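Local coordinates for beta-2-microglobulin (Ctenopharyngodon idella, PDB 5H5Z), which probably serves as the immunoglobulin-like light chain of MHC class I, pairing with the class I antigen chain in a peptide-presenting complex, at residues V3-I8 / C81-M86; P34-L40 / F63-V69. The protein carries 1 engineered substitution. The contacts are given in a common frame with arbitrary orientation. Residues are numbered along the deposited sequence.

Interaction 1 of 2, residues V3-I8 / C81-M86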
loop_
_atom_site.group_PDB
_atom_site.type_symbol
_atom_site.label_atom_id
_atom_site.label_comp_id
_atom_site.label_asym_id
_atom_site.label_seq_id
_atom_site.Cartn_x
_atom_site.Cartn_y
_atom_site.Cartn_z
ATOM N N VAL B 3 -15.313 -13.279 1.556
ATOM C CA VAL B 3 -14.753 -12.230 2.402
ATOM C C VAL B 3 -13.291 -12.543 2.714
ATOM O O VAL B 3 -12.940 -13.692 2.987
ATOM C CB VAL B 3 -15.544 -12.066 3.724
ATOM C CG1 VAL B 3 -14.916 -10.994 4.607
ATOM C CG2 VAL B 3 -16.997 -11.719 3.443
ATOM N N SER B 4 -12.445 -11.518 2.640
ATOM C CA SER B 4 -11.083 -11.583 3.158
ATOM C C SER B 4 -11.006 -10.623 4.330
ATOM O O SER B 4 -11.122 -9.410 4.150
ATOM C CB SER B 4 -10.061 -11.192 2.086
ATOM O OG SER B 4 -9.948 -12.195 1.094
ATOM N N SER B 5 -10.836 -11.168 5.532
ATOM C CA SER B 5 -10.779 -10.357 6.745
ATOM C C SER B 5 -9.425 -9.672 6.882
ATOM O O SER B 5 -8.400 -10.268 6.562
ATOM C CB SER B 5 -11.087 -11.211 7.976
ATOM O OG SER B 5 -12.432 -11.656 7.929
ATOM N N PRO B 6 -9.421 -8.414 7.358
ATOM C CA PRO B 6 -8.196 -7.610 7.367
ATOM C C PRO B 6 -7.088 -8.114 8.287
ATOM O O PRO B 6 -7.359 -8.612 9.394
ATOM C CB PRO B 6 -8.682 -6.235 7.844
ATOM C CG PRO B 6 -9.942 -6.510 8.595
ATOM C CD PRO B 6 -10.580 -7.649 7.857
ATOM N N LYS B 7 -5.853 -7.997 7.809
ATOM C CA LYS B 7 -4.687 -8.035 8.683
ATOM C C LYS B 7 -4.590 -6.640 9.286
ATOM O O LYS B 7 -4.753 -5.640 8.577
ATOM C CB LYS B 7 -3.414 -8.376 7.905
ATOM C CG LYS B 7 -2.197 -8.626 8.789
ATOM C CD LYS B 7 -0.892 -8.563 8.011
ATOM C CE LYS B 7 -0.575 -9.862 7.289
ATOM N NZ LYS B 7 0.489 -9.639 6.267
ATOM N N ILE B 8 -4.360 -6.578 10.594
ATOM C CA ILE B 8 -4.342 -5.315 11.329
ATOM C C ILE B 8 -3.051 -5.205 12.119
ATOM O O ILE B 8 -2.776 -6.028 12.999
ATOM C CB ILE B 8 -5.531 -5.203 12.311
ATOM C CG1 ILE B 8 -6.857 -5.458 11.585
ATOM C CG2 ILE B 8 -5.528 -3.838 12.995
ATOM C CD1 ILE B 8 -8.027 -5.724 12.507
ATOM N N CYS B 81 -6.297 0.334 17.847
ATOM C CA CYS B 81 -6.933 0.540 16.558
ATOM C C CYS B 81 -8.128 -0.396 16.484
ATOM O O CYS B 81 -7.985 -1.613 16.663
ATOM C CB CYS B 81 -5.941 0.262 15.424
ATOM S SG CYS B 81 -6.611 0.406 13.753
ATOM N N ARG B 82 -9.306 0.184 16.255
ATOM C CA ARG B 82 -10.540 -0.581 16.130
ATOM C C ARG B 82 -10.985 -0.634 14.680
ATOM O O ARG B 82 -11.209 0.400 14.041
ATOM C CB ARG B 82 -11.651 -0.004 17.012
ATOM C CG ARG B 82 -12.986 -0.734 16.881
ATOM C CD ARG B 82 -13.933 -0.394 18.018
ATOM N NE ARG B 82 -14.278 1.024 18.053
ATOM C CZ ARG B 82 -14.498 1.722 19.165
ATOM N NH1 ARG B 82 -14.397 1.145 20.360
ATOM N NH2 ARG B 82 -14.810 3.009 19.087
ATOM N N VAL B 83 -11.103 -1.853 14.168
ATOM C CA VAL B 83 -11.459 -2.079 12.772
ATOM C C VAL B 83 -12.785 -2.835 12.669
ATOM O O VAL B 83 -12.972 -3.875 13.311
ATOM C CB VAL B 83 -10.343 -2.848 12.030
ATOM C CG1 VAL B 83 -10.704 -3.058 10.567
ATOM C CG2 VAL B 83 -9.008 -2.118 12.147
ATOM N N LYS B 84 -13.701 -2.292 11.870
ATOM C CA LYS B 84 -14.997 -2.916 11.623
ATOM C C LYS B 84 -15.172 -3.238 10.139
ATOM O O LYS B 84 -15.340 -2.339 9.307
ATOM C CB LYS B 84 -16.138 -2.030 12.140
ATOM C CG LYS B 84 -16.072 -1.770 13.639
ATOM C CD LYS B 84 -17.182 -0.851 14.116
ATOM C CE LYS B 84 -16.992 -0.508 15.587
ATOM N NZ LYS B 84 -18.142 0.264 16.129
ATOM N N HIS B 85 -15.114 -4.530 9.824
ATOM C CA HIS B 85 -15.242 -5.027 8.455
ATOM C C HIS B 85 -16.378 -6.037 8.412
ATOM O O HIS B 85 -16.430 -6.949 9.242
ATOM C CB HIS B 85 -13.931 -5.678 8.012
ATOM C CG HIS B 85 -13.904 -6.087 6.572
ATOM N ND1 HIS B 85 -13.716 -7.392 6.173
ATOM C CD2 HIS B 85 -14.022 -5.360 5.434
ATOM C CE1 HIS B 85 -13.724 -7.455 4.854
ATOM N NE2 HIS B 85 -13.909 -6.234 4.381
ATOM N N MET B 86 -17.279 -5.875 7.443
ATOM C CA MET B 86 -18.534 -6.630 7.403
ATOM C C MET B 86 -19.238 -6.464 8.753
ATOM O O MET B 86 -19.572 -5.341 9.135
ATOM C CB MET B 86 -18.289 -8.110 7.063
ATOM C CG MET B 86 -17.493 -8.347 5.790
ATOM S SD MET B 86 -18.357 -7.779 4.313
ATOM C CE MET B 86 -19.651 -9.010 4.153
HETATM O O HOH W 1 -13.912 -9.266 8.125
#
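His85 lays its imidazole against the N-terminal residues of the chain, with the ring meeting Val3 to Pro6 obliquely: CE1 of His85 is 3.3 Å from the carbonyl O of Ser4 and 3.7 Å from CG1 of Val3, while ND1 of His85 is 3.6 Å from CD of Pro6. One water joins the two sides, hydrogen-bonded to ND1 of His85 at 2.7 Å and to OG of Ser5 at 2.8 Å. NE2 of the same ring is hydrogen-bonded to the carbonyl O of Pro33, so both ring nitrogens have partners. Beyond the histidine, the thioether end of Met86 covers Val3 (CE of Met86 to CG2 of Val3, 3.9 Å). In the other direction Val83 receives Pro6 (CG1 of Val83 to CG of Pro6, 4.0 Å) and Ile8 (CB of Val83 to CD1 of Ile8, 3.7 Å), and CG2 of Ile8 reaches SG of Cys81 at 4.4 Å. That sulfur forms the disulfide with Cys26 which joins the two sheets of the immunoglobulin sandwich. The segments run in opposite directions, 178° apart end to end; Lys7 and Ile8 begin strand 7-12 of one sheet, while 79-85 lies in the other: Lys7 pairs through its backbone with Ser29, and Val83 with Lys90. No direct hydrogen bond links 3-8 to 81-86, which implies that they are held together by apolar side-chain contact, the oblique packing of His85 and one bridging water.

Interaction 2 of 2, residues P34-L40 / F63-V69; sequences PDISIEL and FHLTKSV
From Asp35 on, and throughout 63-69, the backbone is extended; strands 36-40 and 63-69 run nearly parallel, axes 7.5 Å apart at closest and crossing at -23°, with Pro34 opposite Phe63 (CA to CA 6.3 Å) and Ile38 opposite Lys67 (7.1 Å). Pro34, at phi/psi -73/-27, sets its CB over the face of the Phe63 ring (chi1 m), a CH-pi contact 3.6 Å from the centroid and 12° off the normal. Ile36 (t) brings CG2 within 3.4 Å of CD1 of Leu65, and Ile38 (m, t) places its CD1 3.8 Å from that methyl. The carbonyl O of Ile38 accepts a 2.8 Å hydrogen bond from NZ of Lys67 (chi1 t, chi2 138°, then t, t). Glu39 curls back (m, m) for a long salt bridge, OE1 to NZ of Lys67 3.8 Å, and a water bridges this OE1 (2.9 Å, donating) and NZ (2.7 Å, accepting). Leu40 (m, t) puts CD1 3.6 Å from CG1 of Val69. Inward alternate apolar residues, Ile36, Ile38 and Leu40 against Leu65 and Val69, are characteristic of an immunoglobulin sandwich core; Lys67 is the polar exception. Strand 36-42 lies between 45-46 and 79-85, facing 63-71 between 22-31 and 51-57 of the other sheet.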
loop_
_atom_site.group_PDB
_atom_site.type_symbol
_atom_site.label_atom_id
_atom_site.label_comp_id
_atom_site.label_asym_id
_atom_site.label_seq_id
_atom_site.Cartn_x
_atom_site.Cartn_y
_atom_site.Cartn_z
ATOM N N PRO B 34 -14.197 -3.725 0.062
ATOM C CA PRO B 34 -13.480 -2.510 0.485
ATOM C C PRO B 34 -14.092 -1.704 1.631
ATOM O O PRO B 34 -13.351 -1.015 2.339
ATOM C CB PRO B 34 -13.436 -1.663 -0.789
ATOM C CG PRO B 34 -14.600 -2.124 -1.599
ATOM C CD PRO B 34 -14.746 -3.588 -1.301
ATOM N N ASP B 35 -15.411 -1.767 1.808
ATOM C CA ASP B 35 -16.075 -1.003 2.864
ATOM C C ASP B 35 -15.562 -1.417 4.235
ATOM O O ASP B 35 -15.593 -2.599 4.591
ATOM C CB ASP B 35 -17.593 -1.170 2.799
ATOM C CG ASP B 35 -18.331 0.097 3.167
ATOM O OD1 ASP B 35 -18.261 0.513 4.344
ATOM O OD2 ASP B 35 -18.966 0.687 2.266
ATOM N N ILE B 36 -15.083 -0.437 4.993
ATOM C CA ILE B 36 -14.434 -0.700 6.278
ATOM C C ILE B 36 -14.456 0.547 7.167
ATOM O O ILE B 36 -14.531 1.677 6.671
ATOM C CB ILE B 36 -12.983 -1.212 6.067
ATOM C CG1 ILE B 36 -12.454 -1.931 7.317
ATOM C CG2 ILE B 36 -12.053 -0.085 5.615
ATOM C CD1 ILE B 36 -11.365 -2.942 7.021
ATOM N N SER B 37 -14.407 0.323 8.479
ATOM C CA SER B 37 -14.290 1.384 9.468
ATOM C C SER B 37 -12.990 1.188 10.238
ATOM O O SER B 37 -12.749 0.105 10.792
ATOM C CB SER B 37 -15.479 1.338 10.437
ATOM O OG SER B 37 -15.357 2.316 11.456
ATOM N N ILE B 38 -12.151 2.223 10.264
ATOM C CA ILE B 38 -10.920 2.199 11.056
ATOM C C ILE B 38 -10.887 3.428 11.960
ATOM O O ILE B 38 -11.085 4.553 11.493
ATOM C CB ILE B 38 -9.647 2.174 10.172
ATOM C CG1 ILE B 38 -9.697 1.031 9.148
ATOM C CG2 ILE B 38 -8.397 2.066 11.043
ATOM C CD1 ILE B 38 -8.730 1.196 7.992
ATOM N N GLU B 39 -10.652 3.210 13.254
ATOM C CA GLU B 39 -10.568 4.302 14.215
ATOM C C GLU B 39 -9.388 4.089 15.148
ATOM O O GLU B 39 -9.148 2.973 15.601
ATOM C CB GLU B 39 -11.862 4.421 15.030
ATOM C CG GLU B 39 -13.101 4.843 14.239
ATOM C CD GLU B 39 -13.024 6.247 13.651
ATOM O OE1 GLU B 39 -12.074 6.999 13.957
ATOM O OE2 GLU B 39 -13.931 6.607 12.871
ATOM N N LEU B 40 -8.635 5.154 15.416
ATOM C CA LEU B 40 -7.572 5.089 16.419
ATOM C C LEU B 40 -8.130 5.564 17.756
ATOM O O LEU B 40 -8.890 6.537 17.805
ATOM C CB LEU B 40 -6.360 5.927 15.996
ATOM C CG LEU B 40 -5.664 5.524 14.690
ATOM C CD1 LEU B 40 -4.600 6.540 14.304
ATOM C CD2 LEU B 40 -5.047 4.137 14.796
ATOM N N PHE B 63 -7.436 -5.080 -0.642
ATOM C CA PHE B 63 -7.319 -3.660 -0.319
ATOM C C PHE B 63 -6.414 -3.408 0.886
ATOM O O PHE B 63 -6.237 -4.277 1.738
ATOM C CB PHE B 63 -8.710 -3.080 -0.042
ATOM C CG PHE B 63 -9.627 -3.112 -1.226
ATOM C CD1 PHE B 63 -9.562 -2.112 -2.185
ATOM C CD2 PHE B 63 -10.563 -4.137 -1.384
ATOM C CE1 PHE B 63 -10.411 -2.128 -3.286
ATOM C CE2 PHE B 63 -11.410 -4.163 -2.485
ATOM C CZ PHE B 63 -11.334 -3.154 -3.436
ATOM N N HIS B 64 -5.843 -2.209 0.950
ATOM C CA HIS B 64 -5.074 -1.793 2.118
ATOM C C HIS B 64 -5.330 -0.322 2.418
ATOM O O HIS B 64 -5.549 0.485 1.503
ATOM C CB HIS B 64 -3.577 -2.087 1.951
ATOM C CG HIS B 64 -2.923 -1.324 0.837
ATOM N ND1 HIS B 64 -2.145 -0.208 1.055
ATOM C CD2 HIS B 64 -2.929 -1.524 -0.502
ATOM C CE1 HIS B 64 -1.701 0.249 -0.103
ATOM N NE2 HIS B 64 -2.163 -0.532 -1.064
ATOM N N LEU B 65 -5.345 0.006 3.705
ATOM C CA LEU B 65 -5.492 1.380 4.164
ATOM C C LEU B 65 -4.567 1.634 5.336
ATOM O O LEU B 65 -4.257 0.724 6.105
ATOM C CB LEU B 65 -6.929 1.659 4.609
ATOM C CG LEU B 65 -8.037 1.675 3.559
ATOM C CD1 LEU B 65 -9.388 1.586 4.242
ATOM C CD2 LEU B 65 -7.963 2.922 2.677
ATOM N N THR B 66 -4.132 2.878 5.469
ATOM C CA THR B 66 -3.344 3.292 6.618
ATOM C C THR B 66 -4.057 4.433 7.336
ATOM O O THR B 66 -4.407 5.439 6.724
ATOM C CB THR B 66 -1.919 3.714 6.205
ATOM O OG1 THR B 66 -1.289 2.640 5.496
ATOM C CG2 THR B 66 -1.078 4.060 7.428
ATOM N N LYS B 67 -4.299 4.252 8.632
ATOM C CA LYS B 67 -4.770 5.342 9.473
ATOM C C LYS B 67 -3.654 5.739 10.420
ATOM O O LYS B 67 -2.972 4.876 10.969
ATOM C CB LYS B 67 -6.016 4.948 10.255
ATOM C CG LYS B 67 -6.743 6.144 10.841
ATOM C CD LYS B 67 -8.235 5.970 10.665
ATOM C CE LYS B 67 -8.974 7.287 10.732
ATOM N NZ LYS B 67 -10.434 7.058 10.549
ATOM N N SER B 68 -3.460 7.043 10.593
ATOM C CA SER B 68 -2.387 7.551 11.444
ATOM C C SER B 68 -2.792 8.859 12.109
ATOM O O SER B 68 -3.685 9.557 11.629
ATOM C CB SER B 68 -1.094 7.737 10.635
ATOM O OG SER B 68 -1.261 8.681 9.584
ATOM N N VAL B 69 -2.147 9.166 13.233
ATOM C CA VAL B 69 -2.340 10.433 13.930
ATOM C C VAL B 69 -1.127 10.705 14.815
ATOM O O VAL B 69 -0.443 9.768 15.245
ATOM C CB VAL B 69 -3.649 10.452 14.766
ATOM C CG1 VAL B 69 -3.553 9.538 15.984
ATOM C CG2 VAL B 69 -4.012 11.872 15.182
HETATM O O HOH W 2 -11.334 9.074 12.120
#

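Overall arrangement
Both contacts span the two sheets of the same sandwich, their centres 9 Å apart, and interaction 2 is nested within the chain loop closed by interaction 1. They share a sheet through strands 36-42 and 79-85, neighbours with probable backbone hydrogen bonds from Lys84 N to Ser37 O (2.8 Å) and from Arg82 N to Glu39 O (2.9 Å). Interaction 2 is the more buried and covers more surface, 476 against 318 Å², with its centre nearer that of the chain. Interaction 1 is partly buried and includes the irregular N-terminal residues. Water takes part in both, but charged groups meet across the segments in interaction 2 alone.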